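Local coordinates for protein ATP phosphoribosyltransferase regulatory subunit (Bacillus halodurans, PDB 3OD1) that is probably required, together with the catalytic subunit HisG, for the first step of histidine biosynthesis and may mediate its feedback regulation by histidine, at residues L71-Q74 / T78-L81; D142-A147 / E257-S262; L174-D177 / N181-R184; V366-A371 / D377-N382. One frame throughout, in Å; residues are numbered along the deposited sequence.

How the contacts relate
Contact 1 comes first along the chain: residues 73-77 connect strands 69-72 and 78-81 in a beta hairpin. Contact 2 then closes a long, mostly helical loop of 109 residues, bringing the end of helix 240-258 back to helix 139-155. Within that loop lies contact 3, a tight helix-helix turn at the surface, about 18 Å from contact 2 between nearest atoms. Contact 4 follows in series, in the small C-terminal domain, where it joins strand 365-369 to helix 376-381 across a short connection. Contacts 1, 2 and 4 also meet the second subunit, whereas no other chain of the assembly touches contact 3.

Contact 1. Residues L71-Q74 / T78-L81; sequences LLDQ and TLVL
Leu71 and Leu79 face each other as an antiparallel hydrogen-bonded pair, their side chains on the same face of a beta hairpin. The Leu71 side chain has CG between its backbone N and carbonyl carbon (chi1 57°), which brings the CD2 branch to within 4.0 Å of Leu81 CG, the two side chains crossing at about a right angle. Asp73 meets Leu79 at a similar angle, its CB 3.9 Å from Leu79 CD1. On the other face, Leu72 and Thr78 form the non-hydrogen-bonded pair, Leu72 CD2 lying 3.5 Å from Thr78 OG1.

Between the strands, Leu71 N donates to Leu79 O at 2.9 Å, and Leu79 N returns a shorter bond of 2.7 Å to Leu71 O. Thr78 CA adds a CA-H...O contact to Leu71 O.

Asp73 OD1 accepts from the backbone N of Gln75 and of Asn77, tying the carboxylate into the turn. Leu71 packs on Leu71 of the second subunit, and Leu79 on Pro13 of that subunit. The chemistry is thus divided: paired backbone bonds fix the register, a buried carboxylate gathers the N-H groups of the turn, and Leu71, Leu79 and Leu81 make an apolar patch, from which Leu71 and Leu79 pack on the second subunit.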
loop_
_atom_site.group_PDB
_atom_site.type_symbol
_atom_site.label_atom_id
_atom_site.label_comp_id
_atom_site.label_asym_id
_atom_site.label_seq_id
_atom_site.Cartn_x
_atom_site.Cartn_y
_atom_site.Cartn_z
ATOM N N LEU B 71 -13.016 6.941 -14.542
ATOM C CA LEU B 71 -13.991 5.854 -14.661
ATOM C C LEU B 71 -15.354 6.334 -14.202
ATOM O O LEU B 71 -15.455 7.267 -13.400
ATOM C CB LEU B 71 -13.584 4.635 -13.812
ATOM C CG LEU B 71 -13.399 4.926 -12.318
ATOM C CD1 LEU B 71 -14.033 3.842 -11.442
ATOM C CD2 LEU B 71 -11.919 5.136 -11.991
ATOM N N LEU B 72 -16.406 5.685 -14.691
ATOM C CA LEU B 72 -17.760 5.941 -14.198
ATOM C C LEU B 72 -18.149 5.009 -13.054
ATOM O O LEU B 72 -17.886 3.799 -13.105
ATOM C CB LEU B 72 -18.782 5.785 -15.319
ATOM C CG LEU B 72 -18.635 6.715 -16.522
ATOM C CD1 LEU B 72 -19.735 6.401 -17.526
ATOM C CD2 LEU B 72 -18.696 8.171 -16.084
ATOM N N ASP B 73 -18.783 5.566 -12.025
ATOM C CA ASP B 73 -19.350 4.724 -10.987
ATOM C C ASP B 73 -20.715 4.236 -11.459
ATOM O O ASP B 73 -21.111 4.490 -12.598
ATOM C CB ASP B 73 -19.411 5.425 -9.626
ATOM C CG ASP B 73 -20.352 6.615 -9.603
ATOM O OD1 ASP B 73 -21.216 6.735 -10.496
ATOM O OD2 ASP B 73 -20.229 7.432 -8.666
ATOM N N GLN B 74 -21.421 3.520 -10.597
ATOM C CA GLN B 74 -22.679 2.891 -10.991
ATOM C C GLN B 74 -23.843 3.883 -10.972
ATOM O O GLN B 74 -24.960 3.544 -11.348
ATOM C CB GLN B 74 -22.970 1.675 -10.103
ATOM C CG GLN B 74 -21.861 0.623 -10.134
ATOM C CD GLN B 74 -21.558 0.132 -11.543
ATOM O OE1 GLN B 74 -20.399 0.059 -11.953
ATOM N NE2 GLN B 74 -22.603 -0.205 -12.293
ATOM N N THR B 78 -18.379 10.553 -12.609
ATOM C CA THR B 78 -17.006 10.277 -13.006
ATOM C C THR B 78 -16.093 10.336 -11.796
ATOM O O THR B 78 -16.045 11.347 -11.087
ATOM C CB THR B 78 -16.494 11.275 -14.049
ATOM O OG1 THR B 78 -17.409 11.330 -15.154
ATOM C CG2 THR B 78 -15.110 10.853 -14.542
ATOM N N LEU B 79 -15.380 9.241 -11.558
ATOM C CA LEU B 79 -14.368 9.200 -10.520
ATOM C C LEU B 79 -12.999 9.128 -11.187
ATOM O O LEU B 79 -12.896 8.838 -12.382
ATOM C CB LEU B 79 -14.579 7.981 -9.606
ATOM C CG LEU B 79 -15.988 7.782 -9.013
ATOM C CD1 LEU B 79 -16.023 6.581 -8.069
ATOM C CD2 LEU B 79 -16.501 9.039 -8.300
ATOM N N VAL B 80 -11.954 9.399 -10.413
ATOM C CA VAL B 80 -10.597 9.125 -10.840
ATOM C C VAL B 80 -9.943 8.187 -9.836
ATOM O O VAL B 80 -10.268 8.213 -8.648
ATOM C CB VAL B 80 -9.746 10.414 -10.958
ATOM C CG1 VAL B 80 -10.364 11.369 -11.955
ATOM C CG2 VAL B 80 -9.585 11.082 -9.604
ATOM N N LEU B 81 -9.061 7.324 -10.332
ATOM C CA LEU B 81 -8.086 6.669 -9.479
ATOM C C LEU B 81 -7.104 7.773 -9.128
ATOM O O LEU B 81 -6.630 8.479 -10.013
ATOM C CB LEU B 81 -7.405 5.523 -10.235
ATOM C CG LEU B 81 -8.319 4.328 -10.548
ATOM C CD1 LEU B 81 -7.611 3.220 -11.360
ATOM C CD2 LEU B 81 -8.902 3.743 -9.256
#

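Contact 2. Residues D142-A147 / E257-S262; sequences DGEVIA and ESYGAS
A Schellman motif ends helix 240-258, and the tyrosine just ahead of its glycine reaches across to helix 139-155. Gly260 has positive phi (62°), and its N donates to Glu257 O at 2.7 Å as the chain turns out of the helix. Tyr259, immediately before it, carries the contact. Its CG stands anti to the carbonyl carbon (chi1 -81°), which directs the ring at the side of the other helix.

Ala147 CB sits over one face of that ring, 3.7 Å from the centroid and 19° off the normal, a CH-pi contact. The methyl is displaced toward the rim, and its closest ring atom is Tyr259 CG at 3.5 Å. Farther along the ring, Gly143 C comes obliquely to within 4.2 Å of Tyr259 CE2. Beyond this, Tyr259 OH lies 3.8 Å from Glu144 CB, touching the start of a side chain whose extended course carries its carboxylate off to Tyr43 OH and into a salt bridge with Arg105. Replacing Tyr259 by an alanine would probably leave the Ala147 methyl without its aromatic partner and open a gap beside Gly143 and Glu144.

Around this contact, Ile146 packs on Leu252 and Leu256 of helix 240-258, while Val145 rests on Leu133 of strand 125-134 and Phe283 of strand 281-286. Helix 139-155 thus packs on both the central sheet and helix 240-258, and Tyr259 also meets Ile352 of the second subunit, in its helix 348-359.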
loop_
_atom_site.group_PDB
_atom_site.type_symbol
_atom_site.label_atom_id
_atom_site.label_comp_id
_atom_site.label_asym_id
_atom_site.label_seq_id
_atom_site.Cartn_x
_atom_site.Cartn_y
_atom_site.Cartn_z
ATOM N N ASP B 142 10.690 26.280 3.065
ATOM C CA ASP B 142 11.266 25.967 1.749
ATOM C C ASP B 142 12.516 25.086 1.896
ATOM O O ASP B 142 12.640 24.048 1.255
ATOM C CB ASP B 142 11.659 27.249 1.011
ATOM C CG ASP B 142 10.464 28.009 0.449
ATOM O OD1 ASP B 142 9.346 27.457 0.403
ATOM O OD2 ASP B 142 10.666 29.167 0.030
ATOM N N GLY B 143 13.443 25.519 2.746
ATOM C CA GLY B 143 14.677 24.778 2.976
ATOM C C GLY B 143 14.447 23.437 3.640
ATOM O O GLY B 143 15.117 22.452 3.317
ATOM N N GLU B 144 13.494 23.390 4.568
ATOM C CA GLU B 144 13.175 22.143 5.270
ATOM C C GLU B 144 12.768 21.004 4.330
ATOM O O GLU B 144 13.310 19.910 4.423
ATOM C CB GLU B 144 12.082 22.358 6.323
ATOM C CG GLU B 144 11.651 21.067 7.048
ATOM C CD GLU B 144 10.438 21.271 7.957
ATOM O OE1 GLU B 144 10.195 22.417 8.403
ATOM O OE2 GLU B 144 9.708 20.289 8.206
ATOM N N VAL B 145 11.811 21.234 3.439
ATOM C CA VAL B 145 11.370 20.128 2.584
ATOM C C VAL B 145 12.476 19.655 1.638
ATOM O O VAL B 145 12.547 18.477 1.317
ATOM C CB VAL B 145 10.071 20.441 1.795
ATOM C CG1 VAL B 145 8.922 20.740 2.758
ATOM C CG2 VAL B 145 10.289 21.592 0.831
ATOM N N ILE B 146 13.340 20.562 1.192
ATOM C CA ILE B 146 14.428 20.161 0.304
ATOM C C ILE B 146 15.491 19.398 1.090
ATOM O O ILE B 146 15.966 18.356 0.642
ATOM C CB ILE B 146 15.060 21.372 -0.425
ATOM C CG1 ILE B 146 14.061 21.972 -1.434
ATOM C CG2 ILE B 146 16.344 20.957 -1.110
ATOM C CD1 ILE B 146 14.538 23.286 -2.088
ATOM N N ALA B 147 15.836 19.915 2.271
ATOM C CA ALA B 147 16.804 19.278 3.157
ATOM C C ALA B 147 16.342 17.902 3.628
ATOM O O ALA B 147 17.149 16.988 3.760
ATOM C CB ALA B 147 17.116 20.186 4.351
ATOM N N GLU B 257 22.495 25.780 3.409
ATOM C CA GLU B 257 23.853 25.781 3.947
ATOM C C GLU B 257 23.819 25.404 5.419
ATOM O O GLU B 257 24.595 24.563 5.870
ATOM C CB GLU B 257 24.514 27.159 3.777
ATOM C CG GLU B 257 24.804 27.538 2.331
ATOM C CD GLU B 257 25.688 28.767 2.217
ATOM O OE1 GLU B 257 25.253 29.864 2.629
ATOM O OE2 GLU B 257 26.822 28.630 1.716
ATOM N N SER B 258 22.911 26.023 6.167
ATOM C CA SER B 258 22.764 25.704 7.580
ATOM C C SER B 258 22.466 24.229 7.767
ATOM O O SER B 258 22.959 23.608 8.712
ATOM C CB SER B 258 21.667 26.556 8.219
ATOM O OG SER B 258 22.029 27.921 8.160
ATOM N N TYR B 259 21.659 23.662 6.873
ATOM C CA TYR B 259 21.409 22.222 6.918
ATOM C C TYR B 259 22.584 21.386 6.420
ATOM O O TYR B 259 22.518 20.161 6.440
ATOM C CB TYR B 259 20.178 21.837 6.097
ATOM C CG TYR B 259 18.854 22.044 6.790
ATOM C CD1 TYR B 259 18.391 21.143 7.742
ATOM C CD2 TYR B 259 18.039 23.122 6.455
ATOM C CE1 TYR B 259 17.154 21.330 8.370
ATOM C CE2 TYR B 259 16.815 23.311 7.063
ATOM C CZ TYR B 259 16.374 22.415 8.018
ATOM O OH TYR B 259 15.151 22.620 8.623
ATOM N N GLY B 260 23.641 22.033 5.947
ATOM C CA GLY B 260 24.760 21.300 5.381
ATOM C C GLY B 260 24.347 20.488 4.161
ATOM O O GLY B 260 24.910 19.426 3.895
ATOM N N ALA B 261 23.363 20.996 3.417
ATOM C CA ALA B 261 22.839 20.303 2.244
ATOM C C ALA B 261 23.309 20.970 0.959
ATOM O O ALA B 261 22.936 20.564 -0.139
ATOM C CB ALA B 261 21.313 20.260 2.286
ATOM N N SER B 262 24.158 21.975 1.113
ATOM C CA SER B 262 24.563 22.844 0.019
ATOM C C SER B 262 25.227 22.108 -1.140
ATOM O O SER B 262 24.989 22.429 -2.310
ATOM C CB SER B 262 25.509 23.920 0.550
ATOM O OG SER B 262 25.405 25.083 -0.228
#

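Contact 3. Residues L174-D177 / N181-R184; sequences LLMD and NEQR
The Asn181-Glu182 peptide has Met176 SE over one face, 4.0 Å from Asn181 C and the same distance from Glu182 N; Met176 is modelled as selenomethionine. The other flat group involved is the Asn181 side-chain amide, which serves its own helix: its OD1 accepts from Gln183 N at 3.0 Å. The donor stands above the carbonyl plane, 51° out of it, although the N-H points well at the oxygen (163°).

A bend in the Met176 chain at chi2 (-58°) carries the selenium across toward the second helix. The methyl CE lies toward Glu182, but the modelled approach is too short to be trusted. Met176 also touches Ala185, one turn farther along helix 182-193.

Arg184 NH2 bonds back to Val179 O, at the end of helix 168-179, a separate polar tie between the two helices. On the far side of the first helix, Asp177 forms a salt bridge with Arg216, linking it to helix 211-220. The arrangement is that of two consecutive helices, 168-179 and 182-193, joined by a very short link, with Asn181 as the N-cap of the second.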
loop_
_atom_site.group_PDB
_atom_site.type_symbol
_atom_site.label_atom_id
_atom_site.label_comp_id
_atom_site.label_asym_id
_atom_site.label_seq_id
_atom_site.Cartn_x
_atom_site.Cartn_y
_atom_site.Cartn_z
ATOM N N LEU B 174 10.263 37.906 -15.380
ATOM C CA LEU B 174 11.103 38.201 -16.531
ATOM C C LEU B 174 10.315 38.147 -17.834
ATOM O O LEU B 174 10.360 39.085 -18.631
ATOM C CB LEU B 174 12.290 37.240 -16.606
ATOM C CG LEU B 174 13.202 37.434 -17.824
ATOM C CD1 LEU B 174 13.764 38.875 -17.897
ATOM C CD2 LEU B 174 14.328 36.403 -17.830
ATOM N N LEU B 175 9.602 37.046 -18.053
ATOM C CA LEU B 175 8.806 36.895 -19.265
ATOM C C LEU B 175 7.826 38.064 -19.434
ATOM O O LEU B 175 7.819 38.724 -20.473
ATOM C CB LEU B 175 8.062 35.559 -19.258
ATOM C CG LEU B 175 8.831 34.423 -19.942
ATOM C CD1 LEU B 175 10.348 34.627 -19.816
ATOM C CD2 LEU B 175 8.379 33.069 -19.429
HETATM N N MSE B 176 7.011 38.316 -18.410
HETATM C CA MSE B 176 6.057 39.428 -18.438
HETATM C C MSE B 176 6.730 40.758 -18.729
HETATM O O MSE B 176 6.310 41.502 -19.625
HETATM C CB MSE B 176 5.303 39.547 -17.115
HETATM C CG MSE B 176 4.145 38.587 -16.987
HETATM SE SE MSE B 176 2.826 38.782 -18.411
HETATM C CE MSE B 176 1.983 37.041 -18.195
ATOM N N ASP B 177 7.766 41.075 -17.965
ATOM C CA ASP B 177 8.360 42.391 -18.098
ATOM C C ASP B 177 8.833 42.636 -19.523
ATOM O O ASP B 177 8.928 43.787 -19.960
ATOM C CB ASP B 177 9.505 42.596 -17.117
ATOM C CG ASP B 177 9.874 44.052 -16.984
ATOM O OD1 ASP B 177 9.001 44.841 -16.565
ATOM O OD2 ASP B 177 11.021 44.404 -17.308
ATOM N N ASN B 181 2.443 40.591 -22.253
ATOM C CA ASN B 181 1.157 39.972 -22.559
ATOM C C ASN B 181 1.105 38.539 -22.046
ATOM O O ASN B 181 1.984 37.736 -22.353
ATOM C CB ASN B 181 0.904 40.003 -24.070
ATOM C CG ASN B 181 -0.494 39.544 -24.444
ATOM O OD1 ASN B 181 -1.176 38.879 -23.665
ATOM N ND2 ASN B 181 -0.928 39.900 -25.649
ATOM N N GLU B 182 0.074 38.225 -21.268
ATOM C CA GLU B 182 -0.079 36.894 -20.686
ATOM C C GLU B 182 0.022 35.792 -21.737
ATOM O O GLU B 182 0.573 34.720 -21.477
ATOM C CB GLU B 182 -1.412 36.787 -19.943
ATOM C CG GLU B 182 -1.627 35.461 -19.230
ATOM C CD GLU B 182 -0.898 35.387 -17.903
ATOM O OE1 GLU B 182 -0.687 36.455 -17.286
ATOM O OE2 GLU B 182 -0.546 34.264 -17.476
ATOM N N GLN B 183 -0.508 36.064 -22.923
ATOM C CA GLN B 183 -0.526 35.078 -23.996
ATOM C C GLN B 183 0.867 34.904 -24.585
ATOM O O GLN B 183 1.294 33.785 -24.866
ATOM C CB GLN B 183 -1.521 35.481 -25.087
ATOM C CG GLN B 183 -2.710 36.290 -24.580
ATOM C CD GLN B 183 -3.339 35.702 -23.326
ATOM O OE1 GLN B 183 -3.364 34.485 -23.136
ATOM N NE2 GLN B 183 -3.852 36.573 -22.462
ATOM N N ARG B 184 1.569 36.018 -24.771
ATOM C CA ARG B 184 2.935 35.985 -25.279
ATOM C C ARG B 184 3.844 35.273 -24.274
ATOM O O ARG B 184 4.732 34.511 -24.655
ATOM C CB ARG B 184 3.454 37.401 -25.554
ATOM C CG ARG B 184 2.585 38.228 -26.505
ATOM C CD ARG B 184 3.144 39.646 -26.706
ATOM N NE ARG B 184 4.270 39.679 -27.642
ATOM C CZ ARG B 184 5.211 40.624 -27.662
ATOM N NH1 ARG B 184 6.194 40.569 -28.555
ATOM N NH2 ARG B 184 5.176 41.622 -26.788
#

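Contact 4. Residues V366-A371 / D377-N382; sequences VLQDLA and DAMSSN
Val366 and Met379 reach toward each other tip to tip, Val366 CG1 lying 3.7 Å from the terminal methyl CE of Met379, which is modelled as selenomethionine. Gln368, two residues along the strand, crosses the same side chain obliquely: its CG lies 3.9 Å from Met379 SE, and its OE1 is 3.8 Å from Met379 CE. Met379 can span the gap from helix to strand because its chain is fully extended, with CG anti to the backbone N (chi1 -162°) and the later torsions also near 180°.

This is the small alpha/beta domain at the C terminus, with strand 365-369 at one edge of a three-stranded parallel sheet and helix 376-381 packed against it. Met379 also touches Cys340 on the central strand and Val373 in the connection.

The Gln368 chain bends at chi2, and its NE2 donates to Asp369 O at 2.9 Å in a nearly straight bond (175°) that lies in its own amide plane. The amide is held further by the second subunit, where Asp136 accepts from NE2 and Arg105 donates to OE1. A leucine in place of Gln368 would probably leave Asp136 and Arg105 of the second subunit without these amide partners, and Asp369 O without its NE2 donor. At the end of strand 365-369, Asp369 OD1 accepts from Ala371 N at 2.8 Å, an Asx turn, while its OD2 bonds to Ser140 of the second subunit.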
loop_
_atom_site.group_PDB
_atom_site.type_symbol
_atom_site.label_atom_id
_atom_site.label_comp_id
_atom_site.label_asym_id
_atom_site.label_seq_id
_atom_site.Cartn_x
_atom_site.Cartn_y
_atom_site.Cartn_z
ATOM N N VAL B 366 11.504 -21.892 6.971
ATOM C CA VAL B 366 10.445 -22.630 6.309
ATOM C C VAL B 366 10.408 -24.028 6.934
ATOM O O VAL B 366 11.393 -24.761 6.884
ATOM C CB VAL B 366 10.679 -22.737 4.790
ATOM C CG1 VAL B 366 9.700 -23.727 4.161
ATOM C CG2 VAL B 366 10.542 -21.374 4.126
ATOM N N LEU B 367 9.283 -24.370 7.558
ATOM C CA LEU B 367 9.102 -25.681 8.182
ATOM C C LEU B 367 8.258 -26.511 7.221
ATOM O O LEU B 367 7.100 -26.190 6.973
ATOM C CB LEU B 367 8.392 -25.515 9.524
ATOM C CG LEU B 367 8.104 -26.754 10.374
ATOM C CD1 LEU B 367 9.365 -27.521 10.719
ATOM C CD2 LEU B 367 7.373 -26.310 11.631
ATOM N N GLN B 368 8.872 -27.529 6.628
ATOM C CA GLN B 368 8.289 -28.207 5.480
ATOM C C GLN B 368 8.189 -29.728 5.663
ATOM O O GLN B 368 9.204 -30.432 5.828
ATOM C CB GLN B 368 9.097 -27.895 4.220
ATOM C CG GLN B 368 8.590 -28.618 2.996
ATOM C CD GLN B 368 7.215 -28.131 2.577
ATOM O OE1 GLN B 368 7.010 -26.941 2.342
ATOM N NE2 GLN B 368 6.265 -29.047 2.486
ATOM N N ASP B 369 6.950 -30.214 5.644
ATOM C CA ASP B 369 6.652 -31.643 5.599
ATOM C C ASP B 369 7.155 -32.210 4.295
ATOM O O ASP B 369 6.784 -31.760 3.208
ATOM C CB ASP B 369 5.138 -31.865 5.724
ATOM C CG ASP B 369 4.760 -33.333 5.919
ATOM O OD1 ASP B 369 5.457 -34.231 5.385
ATOM O OD2 ASP B 369 3.736 -33.580 6.598
ATOM N N LEU B 370 8.024 -33.206 4.395
ATOM C CA LEU B 370 8.660 -33.747 3.211
ATOM C C LEU B 370 7.614 -34.362 2.275
ATOM O O LEU B 370 7.768 -34.341 1.055
ATOM C CB LEU B 370 9.708 -34.777 3.614
ATOM C CG LEU B 370 10.528 -35.356 2.475
ATOM C CD1 LEU B 370 11.596 -34.358 2.058
ATOM C CD2 LEU B 370 11.154 -36.668 2.924
ATOM N N ALA B 371 6.544 -34.899 2.849
ATOM C CA ALA B 371 5.459 -35.443 2.039
ATOM C C ALA B 371 4.812 -34.380 1.129
ATOM O O ALA B 371 4.102 -34.711 0.183
ATOM C CB ALA B 371 4.424 -36.090 2.929
ATOM N N ASP B 377 15.361 -32.143 -3.817
ATOM C CA ASP B 377 16.697 -31.708 -4.235
ATOM C C ASP B 377 16.685 -30.246 -4.675
ATOM O O ASP B 377 17.600 -29.477 -4.357
ATOM C CB ASP B 377 17.208 -32.549 -5.408
ATOM C CG ASP B 377 17.686 -33.922 -4.989
ATOM O OD1 ASP B 377 17.824 -34.174 -3.769
ATOM O OD2 ASP B 377 17.932 -34.749 -5.895
ATOM N N ALA B 378 15.669 -29.874 -5.448
ATOM C CA ALA B 378 15.571 -28.504 -5.922
ATOM C C ALA B 378 15.298 -27.596 -4.737
ATOM O O ALA B 378 15.975 -26.576 -4.552
ATOM C CB ALA B 378 14.476 -28.359 -6.966
HETATM N N MSE B 379 14.315 -27.969 -3.918
HETATM C CA MSE B 379 14.004 -27.141 -2.761
HETATM C C MSE B 379 15.220 -26.965 -1.846
HETATM O O MSE B 379 15.627 -25.837 -1.535
HETATM C CB MSE B 379 12.821 -27.693 -1.971
HETATM C CG MSE B 379 12.223 -26.649 -1.047
HETATM SE SE MSE B 379 10.970 -27.427 0.183
HETATM C CE MSE B 379 10.419 -25.798 1.124
ATOM N N SER B 380 15.812 -28.082 -1.441
ATOM C CA SER B 380 16.921 -28.047 -0.501
ATOM C C SER B 380 18.121 -27.313 -1.096
ATOM O O SER B 380 18.962 -26.797 -0.366
ATOM C CB SER B 380 17.324 -29.463 -0.085
ATOM O OG SER B 380 18.090 -30.085 -1.097
ATOM N N SER B 381 18.194 -27.278 -2.423
ATOM C CA SER B 381 19.253 -26.550 -3.109
ATOM C C SER B 381 19.041 -25.048 -3.018
ATOM O O SER B 381 20.007 -24.287 -2.974
ATOM C CB SER B 381 19.332 -26.952 -4.582
ATOM O OG SER B 381 19.979 -28.201 -4.738
ATOM N N ASN B 382 17.780 -24.628 -2.992
ATOM C CA ASN B 382 17.447 -23.206 -3.105
ATOM C C ASN B 382 17.273 -22.461 -1.789
ATOM O O ASN B 382 16.901 -21.293 -1.781
ATOM C CB ASN B 382 16.217 -23.003 -3.992
ATOM C CG ASN B 382 16.527 -23.222 -5.459
ATOM O OD1 ASN B 382 16.805 -22.272 -6.190
ATOM N ND2 ASN B 382 16.505 -24.479 -5.896
#